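Local coordinates for uncharacterized protein PA2218 (Pseudomonas aeruginosa, PDB 2HDW) that is of unknown specific function but adopts the alpha/beta-hydrolase fold and is probably a hydrolase, at residues 73-78 with 148-153; 157-162 with 190-195; 106-111 with 129-134. All blocks are in the same frame, centred on the assembly; numbering follows the deposited sequence.

Contact 1. Residues 73-78 with 148-153; sequences FANRYG and PDINTE
The tip of the beta hairpin that starts the central sheet, where Arg76 and Tyr77 meet Glu153 and Asp149, rests on the first turns of helix 148-164. The tip is a type I turn from Asn75 to Gly78, joining strand 66-74 to its antiparallel partner 80-88. Glu153 reaches up from the helix to receive it. Its CG lies anti to the backbone N (chi1 163°), and chi2 (55°) bends CD away from a straight chain. Both carboxylate oxygens meet Arg76. OE2 accepts the backbone N of Arg76 at 2.9 Å in a nearly straight bond (175°), while Glu153 OE1 forms a salt bridge with Arg76 NE, also at 2.9 Å. Both donors stand well above the carboxylate plane, and the guanidinium is turned almost perpendicular to it. A water at the edge of the guanidinium, in its plane, bridges the pair: it accepts from Arg76 NH2 at 2.8 Å and donates to Glu153 OE1 at 2.6 Å. Tyr77 crosses the Asp149 side chain at about a right angle. Its hydroxyl donates to Asp149 OD1 at 2.7 Å, on the syn side of the carboxylate, and Tyr77 CD2 lies 3.9 Å from Ile150 CG1. At the start of the turn, Asn75 CB lies 3.4 Å from Glu153 OE2; Asn75 OD1 accepts from Ile79 N, and ND2 donates to Asp154 OD1 of the same helix. Acceptors on one helical face thus receive a main-chain N-H, a guanidinium and a phenol, so the hairpin tip is fixed through backbone and side chains together; the adjacent positive charge would be expected to keep Glu153 ionised.

Contact 2. Residues 157-162 with 190-195; sequences AAVDFI and AVDKRV
Arg194, in the turn that follows helix 180-191, reaches across to Val159 and Asp160 in the C-terminal half of helix 148-164. The two helices flank the same side of the alpha/beta-hydrolase sheet, and the second follows strand 173-178 in a strand-turn-helix unit of that fold. From CB, which points toward helix 148-164, the arginine chain runs out with CG beside its own backbone N and CD extended; a bend at chi3 (-60°) then turns NE to the Asp192 carboxylate, whose CG lies in the guanidinium plane, at its edge. NE meets Asp192 OD1 at 2.9 Å, almost straight (175°), using the syn lone pair. NH2 meets the other oxygen of the same carboxylate, Asp192 OD2, also at 2.9 Å, completing a side-on grip with one nitrogen to each oxygen. The backbone N of Arg194 also donates to Asp192 OD1, making an Asx turn, and Ser156 adds bonds to both partners: its hydroxyl to Asp192 OD2 and its carbonyl to Arg194 NH2. At the far end the grip changes form. NH1 and NH2 both turn end-on to one atom, Asp160 OD1, with NH1 the nearer at 2.7 Å and NH2 at 2.9 Å; the oxygen lies slightly out of the guanidinium plane, and the guanidinium and Asp160 carboxylate planes are 68° apart. NH1 comes nearly along the C-O axis of OD1, NH2 on its anti side. The arginine cation therefore sits between two aspartates, which probably stabilise its charge. Its flat group is also covered: Val159 CG1 lies over one face, offset toward the rim and 3.7 Å from NH2. The other branch of the same valine faces the following residue of the turn, Val159 CG2 approaching Val195 CG2 at 4.1 Å.

Contact 3. Residues 106-111 with 129-134; sequences GAVKEQ and AFDPSY
Asp131 takes hold of Lys109 at both ends of that residue, backbone and ammonium. The Lys109 backbone N donates to Asp131 OD1 at 2.8 Å in a nearly straight bond (173°) that meets the oxygen close to the direction of its C-O bond. The ammonium then returns to the same carboxylate: Lys109 NZ forms a salt bridge with Asp131 OD2 at 2.7 Å, approaching from above the carboxylate plane. The lysine's first torsion (chi1 64°) sets CG between its backbone N and carbonyl carbon, where Lys109 CG lies 3.4 Å from Asp131 OD1; a bend at chi4 places NZ. Lys109 NZ has a second anionic partner in its neighbour, Glu110 OE2, at 2.7 Å, and a third in Glu137, so one buried cation serves three carboxylates. Glu110 is in turn paired with Arg276, and a water bridges the two acids, donating to Glu110 OE1 at 2.8 Å and to Asp131 OD2 at 2.9 Å. The segments belong to a beta-alpha-beta crossover and both lie at the C-terminal ends of its parallel strands: 106-111 is the loop that follows strand 96-102 and leads to helix 112-122, whereas 129-134 holds the end of the neighbouring strand 126-130 and the loop beyond it. A type I turn from Val108 to Gln111 leads into the helix, with Gln111 at the N-cap position; the Gln111 side chain bends back so that OE1 accepts the N-H of Val108. Val108 CB lies 3.4 Å from Asp131 OD1. The lysine's aliphatic stem runs beside the strand, Lys109 CB lying 4.0 Å from Ala129 CB.

How the contacts relate
Helix 148-164 is the common element of two contacts: its first turns carry contact 1 and its C-terminal half carries contact 2, whose centres lie about 11 Å apart. Between them Phe73 and Asn75 of the hairpin pack on the helix, Asn75 CB lying 3.4 Å from Ala157 CB. Contact 3 lies about 13 Å from contact 1 and 17 Å from contact 2, centre to centre, and is nested within the chain loop that contact 1 closes. Phe130 connects it to both, through Phe73 and Ala158. Contact 3 thus sits at the C-terminal ends of parallel strands 96-102 and 126-130, while contacts 1 and 2 lie on the helix that follows strand 126-130.

Contact 1. Residues 73-78 with 148-153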
loop_
_atom_site.group_PDB
_atom_site.type_symbol
_atom_site.label_atom_id
_atom_site.label_comp_id
_atom_site.label_asym_id
_atom_site.label_seq_id
_atom_site.Cartn_x
_atom_site.Cartn_y
_atom_site.Cartn_z
ATOM N N PHE A 73 2.164 16.093 4.637
ATOM C CA PHE A 73 1.193 16.738 3.761
ATOM C C PHE A 73 -0.196 16.252 4.159
ATOM O O PHE A 73 -0.346 15.139 4.678
ATOM C CB PHE A 73 1.498 16.394 2.300
ATOM C CG PHE A 73 1.668 14.923 2.047
ATOM C CD1 PHE A 73 0.559 14.088 1.929
ATOM C CD2 PHE A 73 2.939 14.367 1.946
ATOM C CE1 PHE A 73 0.714 12.718 1.716
ATOM C CE2 PHE A 73 3.107 12.996 1.732
ATOM C CZ PHE A 73 1.993 12.171 1.617
ATOM N N ALA A 74 -1.212 17.074 3.922
ATOM C CA ALA A 74 -2.567 16.688 4.308
ATOM C C ALA A 74 -3.398 16.135 3.154
ATOM O O ALA A 74 -3.084 16.367 1.984
ATOM C CB ALA A 74 -3.279 17.885 4.935
ATOM N N ASN A 75 -4.442 15.376 3.483
ATOM C CA ASN A 75 -5.324 14.855 2.448
ATOM C C ASN A 75 -6.615 15.670 2.498
ATOM O O ASN A 75 -6.779 16.521 3.381
ATOM C CB ASN A 75 -5.604 13.354 2.617
ATOM C CG ASN A 75 -6.349 13.011 3.897
ATOM O OD1 ASN A 75 -7.009 13.855 4.506
ATOM N ND2 ASN A 75 -6.265 11.744 4.293
ATOM N N ARG A 76 -7.519 15.424 1.554
ATOM C CA ARG A 76 -8.773 16.176 1.482
ATOM C C ARG A 76 -9.681 16.027 2.694
ATOM O O ARG A 76 -10.595 16.827 2.901
ATOM C CB ARG A 76 -9.567 15.782 0.228
ATOM C CG ARG A 76 -8.922 16.178 -1.090
ATOM C CD ARG A 76 -9.866 15.954 -2.269
ATOM N NE ARG A 76 -10.444 14.613 -2.270
ATOM C CZ ARG A 76 -11.653 14.320 -1.802
ATOM N NH1 ARG A 76 -12.420 15.276 -1.295
ATOM N NH2 ARG A 76 -12.093 13.064 -1.834
ATOM N N TYR A 77 -9.439 15.000 3.495
ATOM C CA TYR A 77 -10.282 14.779 4.655
ATOM C C TYR A 77 -9.714 15.384 5.933
ATOM O O TYR A 77 -10.226 15.141 7.031
ATOM C CB TYR A 77 -10.554 13.279 4.800
ATOM C CG TYR A 77 -11.308 12.716 3.605
ATOM C CD1 TYR A 77 -12.447 13.361 3.108
ATOM C CD2 TYR A 77 -10.900 11.537 2.984
ATOM C CE1 TYR A 77 -13.160 12.845 2.021
ATOM C CE2 TYR A 77 -11.605 11.007 1.902
ATOM C CZ TYR A 77 -12.733 11.665 1.426
ATOM O OH TYR A 77 -13.442 11.129 0.373
ATOM N N GLY A 78 -8.655 16.176 5.772
ATOM C CA GLY A 78 -8.032 16.856 6.898
ATOM C C GLY A 78 -6.979 16.108 7.692
ATOM O O GLY A 78 -6.568 16.566 8.757
ATOM N N PRO A 148 -11.619 2.217 2.651
ATOM C CA PRO A 148 -11.221 2.183 1.239
ATOM C C PRO A 148 -11.276 3.570 0.614
ATOM O O PRO A 148 -10.492 3.891 -0.284
ATOM C CB PRO A 148 -12.227 1.217 0.619
ATOM C CG PRO A 148 -13.449 1.422 1.459
ATOM C CD PRO A 148 -12.880 1.486 2.861
ATOM N N ASP A 149 -12.197 4.391 1.105
ATOM C CA ASP A 149 -12.371 5.756 0.600
ATOM C C ASP A 149 -11.194 6.628 1.031
ATOM O O ASP A 149 -10.481 7.189 0.196
ATOM C CB ASP A 149 -13.677 6.346 1.141
ATOM C CG ASP A 149 -14.029 7.692 0.515
ATOM O OD1 ASP A 149 -13.111 8.463 0.184
ATOM O OD2 ASP A 149 -15.236 7.991 0.377
ATOM N N ILE A 150 -10.990 6.731 2.342
ATOM C CA ILE A 150 -9.913 7.546 2.884
ATOM C C ILE A 150 -8.540 7.090 2.399
ATOM O O ILE A 150 -7.681 7.912 2.084
ATOM C CB ILE A 150 -9.928 7.535 4.430
ATOM C CG1 ILE A 150 -11.236 8.151 4.941
ATOM C CG2 ILE A 150 -8.730 8.317 4.975
ATOM C CD1 ILE A 150 -11.368 8.166 6.472
ATOM N N ASN A 151 -8.331 5.780 2.326
ATOM C CA ASN A 151 -7.043 5.270 1.881
ATOM C C ASN A 151 -6.822 5.549 0.398
ATOM O O ASN A 151 -5.699 5.833 -0.029
ATOM C CB ASN A 151 -6.928 3.774 2.203
ATOM C CG ASN A 151 -6.719 3.523 3.695
ATOM O OD1 ASN A 151 -6.227 4.396 4.415
ATOM N ND2 ASN A 151 -7.075 2.332 4.160
ATOM N N THR A 152 -7.885 5.482 -0.397
ATOM C CA THR A 152 -7.737 5.789 -1.814
ATOM C C THR A 152 -7.317 7.260 -1.889
ATOM O O THR A 152 -6.435 7.628 -2.662
ATOM C CB THR A 152 -9.059 5.553 -2.576
ATOM O OG1 THR A 152 -9.323 4.143 -2.632
ATOM C CG2 THR A 152 -8.978 6.111 -3.987
ATOM N N GLU A 153 -7.935 8.094 -1.056
ATOM C CA GLU A 153 -7.604 9.521 -1.007
ATOM C C GLU A 153 -6.134 9.748 -0.607
ATOM O O GLU A 153 -5.465 10.635 -1.152
ATOM C CB GLU A 153 -8.543 10.236 -0.024
ATOM C CG GLU A 153 -8.091 11.623 0.441
ATOM C CD GLU A 153 -7.803 12.588 -0.702
ATOM O OE1 GLU A 153 -8.467 12.503 -1.756
ATOM O OE2 GLU A 153 -6.913 13.454 -0.535
HETATM O O HOH W 1 -10.347 11.014 -2.765
#

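Contact 2. Residues 157-162 with 190-195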
loop_
_atom_site.group_PDB
_atom_site.type_symbol
_atom_site.label_atom_id
_atom_site.label_comp_id
_atom_site.label_asym_id
_atom_site.label_seq_id
_atom_site.Cartn_x
_atom_site.Cartn_y
_atom_site.Cartn_z
ATOM N N ALA A 157 -3.361 12.262 -2.148
ATOM C CA ALA A 157 -2.840 13.311 -1.281
ATOM C C ALA A 157 -1.320 13.288 -1.433
ATOM O O ALA A 157 -0.664 14.332 -1.381
ATOM C CB ALA A 157 -3.228 13.048 0.168
ATOM N N ALA A 158 -0.774 12.088 -1.626
ATOM C CA ALA A 158 0.664 11.917 -1.803
ATOM C C ALA A 158 1.070 12.479 -3.164
ATOM O O ALA A 158 2.124 13.108 -3.297
ATOM C CB ALA A 158 1.042 10.439 -1.702
ATOM N N VAL A 159 0.230 12.263 -4.173
ATOM C CA VAL A 159 0.510 12.784 -5.504
ATOM C C VAL A 159 0.467 14.313 -5.435
ATOM O O VAL A 159 1.244 14.994 -6.108
ATOM C CB VAL A 159 -0.518 12.269 -6.537
ATOM C CG1 VAL A 159 -0.326 12.979 -7.873
ATOM C CG2 VAL A 159 -0.348 10.762 -6.719
ATOM N N ASP A 160 -0.441 14.847 -4.615
ATOM C CA ASP A 160 -0.548 16.295 -4.440
ATOM C C ASP A 160 0.802 16.875 -4.008
ATOM O O ASP A 160 1.252 17.899 -4.530
ATOM C CB ASP A 160 -1.570 16.651 -3.349
ATOM C CG ASP A 160 -3.010 16.565 -3.823
ATOM O OD1 ASP A 160 -3.254 16.331 -5.025
ATOM O OD2 ASP A 160 -3.912 16.748 -2.973
ATOM N N PHE A 161 1.439 16.222 -3.043
ATOM C CA PHE A 161 2.710 16.703 -2.521
ATOM C C PHE A 161 3.883 16.535 -3.468
ATOM O O PHE A 161 4.592 17.494 -3.766
ATOM C CB PHE A 161 3.046 16.013 -1.199
ATOM C CG PHE A 161 4.339 16.480 -0.595
ATOM C CD1 PHE A 161 4.394 17.666 0.127
ATOM C CD2 PHE A 161 5.511 15.759 -0.792
ATOM C CE1 PHE A 161 5.601 18.130 0.644
ATOM C CE2 PHE A 161 6.725 16.214 -0.281
ATOM C CZ PHE A 161 6.767 17.403 0.438
ATOM N N ILE A 162 4.091 15.312 -3.936
ATOM C CA ILE A 162 5.201 15.026 -4.832
ATOM C C ILE A 162 5.150 15.930 -6.068
ATOM O O ILE A 162 6.187 16.325 -6.595
ATOM C CB ILE A 162 5.199 13.519 -5.229
ATOM C CG1 ILE A 162 6.602 13.086 -5.659
ATOM C CG2 ILE A 162 4.200 13.261 -6.352
ATOM C CD1 ILE A 162 6.825 11.590 -5.557
ATOM N N ALA A 190 -7.982 5.424 -11.377
ATOM C CA ALA A 190 -9.197 5.483 -12.179
ATOM C C ALA A 190 -9.795 6.891 -12.220
ATOM O O ALA A 190 -10.242 7.347 -13.275
ATOM C CB ALA A 190 -10.228 4.502 -11.632
ATOM N N VAL A 191 -9.808 7.581 -11.083
ATOM C CA VAL A 191 -10.378 8.927 -11.046
ATOM C C VAL A 191 -9.374 10.073 -11.001
ATOM O O VAL A 191 -9.724 11.196 -11.350
ATOM C CB VAL A 191 -11.368 9.118 -9.867
ATOM C CG1 VAL A 191 -12.630 8.297 -10.112
ATOM C CG2 VAL A 191 -10.709 8.740 -8.552
ATOM N N ASP A 192 -8.142 9.804 -10.566
ATOM C CA ASP A 192 -7.117 10.848 -10.521
ATOM C C ASP A 192 -6.383 10.830 -11.867
ATOM O O ASP A 192 -5.420 10.087 -12.048
ATOM C CB ASP A 192 -6.122 10.582 -9.393
ATOM C CG ASP A 192 -5.164 11.748 -9.174
ATOM O OD1 ASP A 192 -5.069 12.635 -10.055
ATOM O OD2 ASP A 192 -4.500 11.775 -8.119
ATOM N N LYS A 193 -6.850 11.650 -12.803
ATOM C CA LYS A 193 -6.280 11.714 -14.144
ATOM C C LYS A 193 -4.841 12.225 -14.237
ATOM O O LYS A 193 -4.224 12.155 -15.301
ATOM C CB LYS A 193 -7.189 12.554 -15.045
ATOM C CG LYS A 193 -8.642 12.081 -15.044
ATOM C CD LYS A 193 -8.754 10.602 -15.419
ATOM C CE LYS A 193 -10.217 10.149 -15.437
ATOM N NZ LYS A 193 -10.371 8.691 -15.721
ATOM N N ARG A 194 -4.311 12.740 -13.133
ATOM C CA ARG A 194 -2.935 13.230 -13.121
ATOM C C ARG A 194 -1.935 12.069 -13.167
ATOM O O ARG A 194 -0.847 12.209 -13.722
ATOM C CB ARG A 194 -2.684 14.067 -11.868
ATOM C CG ARG A 194 -3.586 15.285 -11.722
ATOM C CD ARG A 194 -3.371 15.941 -10.373
ATOM N NE ARG A 194 -3.670 15.015 -9.287
ATOM C CZ ARG A 194 -3.378 15.232 -8.010
ATOM N NH1 ARG A 194 -2.773 16.357 -7.643
ATOM N NH2 ARG A 194 -3.666 14.304 -7.097
ATOM N N VAL A 195 -2.303 10.926 -12.585
ATOM C CA VAL A 195 -1.422 9.757 -12.556
ATOM C C VAL A 195 -1.376 9.123 -13.950
ATOM O O VAL A 195 -2.394 8.658 -14.473
ATOM C CB VAL A 195 -1.900 8.728 -11.504
ATOM C CG1 VAL A 195 -0.882 7.610 -11.365
ATOM C CG2 VAL A 195 -2.107 9.422 -10.158
#

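Contact 3. Residues 106-111 with 129-134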
loop_
_atom_site.group_PDB
_atom_site.type_symbol
_atom_site.label_atom_id
_atom_site.label_comp_id
_atom_site.label_asym_id
_atom_site.label_seq_id
_atom_site.Cartn_x
_atom_site.Cartn_y
_atom_site.Cartn_z
ATOM N N GLY A 106 -1.497 -2.232 6.148
ATOM C CA GLY A 106 -1.180 -2.584 7.521
ATOM C C GLY A 106 0.319 -2.533 7.759
ATOM O O GLY A 106 0.816 -2.960 8.807
ATOM N N ALA A 107 1.043 -2.012 6.776
ATOM C CA ALA A 107 2.492 -1.883 6.867
ATOM C C ALA A 107 2.826 -0.398 6.874
ATOM O O ALA A 107 1.985 0.433 6.523
ATOM C CB ALA A 107 3.157 -2.563 5.674
ATOM N N VAL A 108 4.044 -0.062 7.283
ATOM C CA VAL A 108 4.471 1.331 7.308
ATOM C C VAL A 108 5.583 1.569 6.292
ATOM O O VAL A 108 6.184 0.619 5.774
ATOM C CB VAL A 108 4.967 1.754 8.710
ATOM C CG1 VAL A 108 3.801 1.763 9.679
ATOM C CG2 VAL A 108 6.061 0.798 9.194
ATOM N N LYS A 109 5.855 2.841 6.027
ATOM C CA LYS A 109 6.869 3.244 5.062
ATOM C C LYS A 109 8.275 2.697 5.309
ATOM O O LYS A 109 9.079 2.632 4.383
ATOM C CB LYS A 109 6.927 4.773 4.987
ATOM C CG LYS A 109 7.362 5.449 6.289
ATOM C CD LYS A 109 7.150 6.956 6.216
ATOM C CE LYS A 109 7.715 7.680 7.439
ATOM N NZ LYS A 109 7.178 7.163 8.732
ATOM N N GLU A 110 8.586 2.316 6.543
ATOM C CA GLU A 110 9.918 1.791 6.831
ATOM C C GLU A 110 10.078 0.353 6.338
ATOM O O GLU A 110 11.182 -0.197 6.333
ATOM C CB GLU A 110 10.215 1.861 8.332
ATOM C CG GLU A 110 10.317 3.283 8.898
ATOM C CD GLU A 110 8.963 3.954 9.088
ATOM O OE1 GLU A 110 7.919 3.271 8.970
ATOM O OE2 GLU A 110 8.939 5.169 9.377
ATOM N N GLN A 111 8.972 -0.254 5.919
ATOM C CA GLN A 111 9.012 -1.618 5.432
ATOM C C GLN A 111 9.108 -1.662 3.900
ATOM O O GLN A 111 9.843 -0.869 3.310
ATOM C CB GLN A 111 7.798 -2.388 5.984
ATOM C CG GLN A 111 7.861 -2.505 7.519
ATOM C CD GLN A 111 6.571 -2.983 8.164
ATOM O OE1 GLN A 111 5.486 -2.467 7.878
ATOM N NE2 GLN A 111 6.684 -3.961 9.060
ATOM N N ALA A 129 7.412 7.307 -0.089
ATOM C CA ALA A 129 6.761 6.190 0.595
ATOM C C ALA A 129 6.055 6.861 1.774
ATOM O O ALA A 129 6.687 7.565 2.562
ATOM C CB ALA A 129 7.804 5.176 1.092
ATOM N N PHE A 130 4.747 6.651 1.894
ATOM C CA PHE A 130 3.980 7.300 2.947
ATOM C C PHE A 130 3.244 6.367 3.897
ATOM O O PHE A 130 2.977 5.207 3.579
ATOM C CB PHE A 130 2.955 8.235 2.306
ATOM C CG PHE A 130 1.891 7.512 1.525
ATOM C CD1 PHE A 130 0.768 6.989 2.170
ATOM C CD2 PHE A 130 2.026 7.319 0.151
ATOM C CE1 PHE A 130 -0.203 6.282 1.459
ATOM C CE2 PHE A 130 1.063 6.613 -0.573
ATOM C CZ PHE A 130 -0.056 6.093 0.084
ATOM N N ASP A 131 2.920 6.895 5.074
ATOM C CA ASP A 131 2.156 6.148 6.056
ATOM C C ASP A 131 0.692 6.535 5.868
ATOM O O ASP A 131 0.338 7.719 5.898
ATOM C CB ASP A 131 2.593 6.493 7.484
ATOM C CG ASP A 131 3.911 5.849 7.862
ATOM O OD1 ASP A 131 4.224 4.770 7.307
ATOM O OD2 ASP A 131 4.624 6.406 8.727
ATOM N N PRO A 132 -0.178 5.539 5.645
ATOM C CA PRO A 132 -1.610 5.792 5.454
ATOM C C PRO A 132 -2.217 6.512 6.658
ATOM O O PRO A 132 -1.668 6.465 7.765
ATOM C CB PRO A 132 -2.188 4.387 5.284
ATOM C CG PRO A 132 -1.053 3.633 4.641
ATOM C CD PRO A 132 0.143 4.116 5.425
ATOM N N SER A 133 -3.340 7.189 6.430
ATOM C CA SER A 133 -4.051 7.900 7.493
ATOM C C SER A 133 -4.233 7.010 8.724
ATOM O O SER A 133 -4.471 5.812 8.596
ATOM C CB SER A 133 -5.434 8.351 6.996
ATOM O OG SER A 133 -5.351 9.496 6.156
ATOM N N TYR A 134 -4.121 7.604 9.909
ATOM C CA TYR A 134 -4.294 6.892 11.177
ATOM C C TYR A 134 -3.204 5.878 11.532
ATOM O O TYR A 134 -3.298 5.227 12.577
ATOM C CB TYR A 134 -5.633 6.147 11.201
ATOM C CG TYR A 134 -6.855 6.983 10.914
ATOM C CD1 TYR A 134 -7.415 7.810 11.889
ATOM C CD2 TYR A 134 -7.473 6.922 9.668
ATOM C CE1 TYR A 134 -8.567 8.554 11.621
ATOM C CE2 TYR A 134 -8.622 7.659 9.392
ATOM C CZ TYR A 134 -9.162 8.472 10.366
ATOM O OH TYR A 134 -10.281 9.217 10.061
HETATM O O HOH W 2 5.922 4.569 10.511
#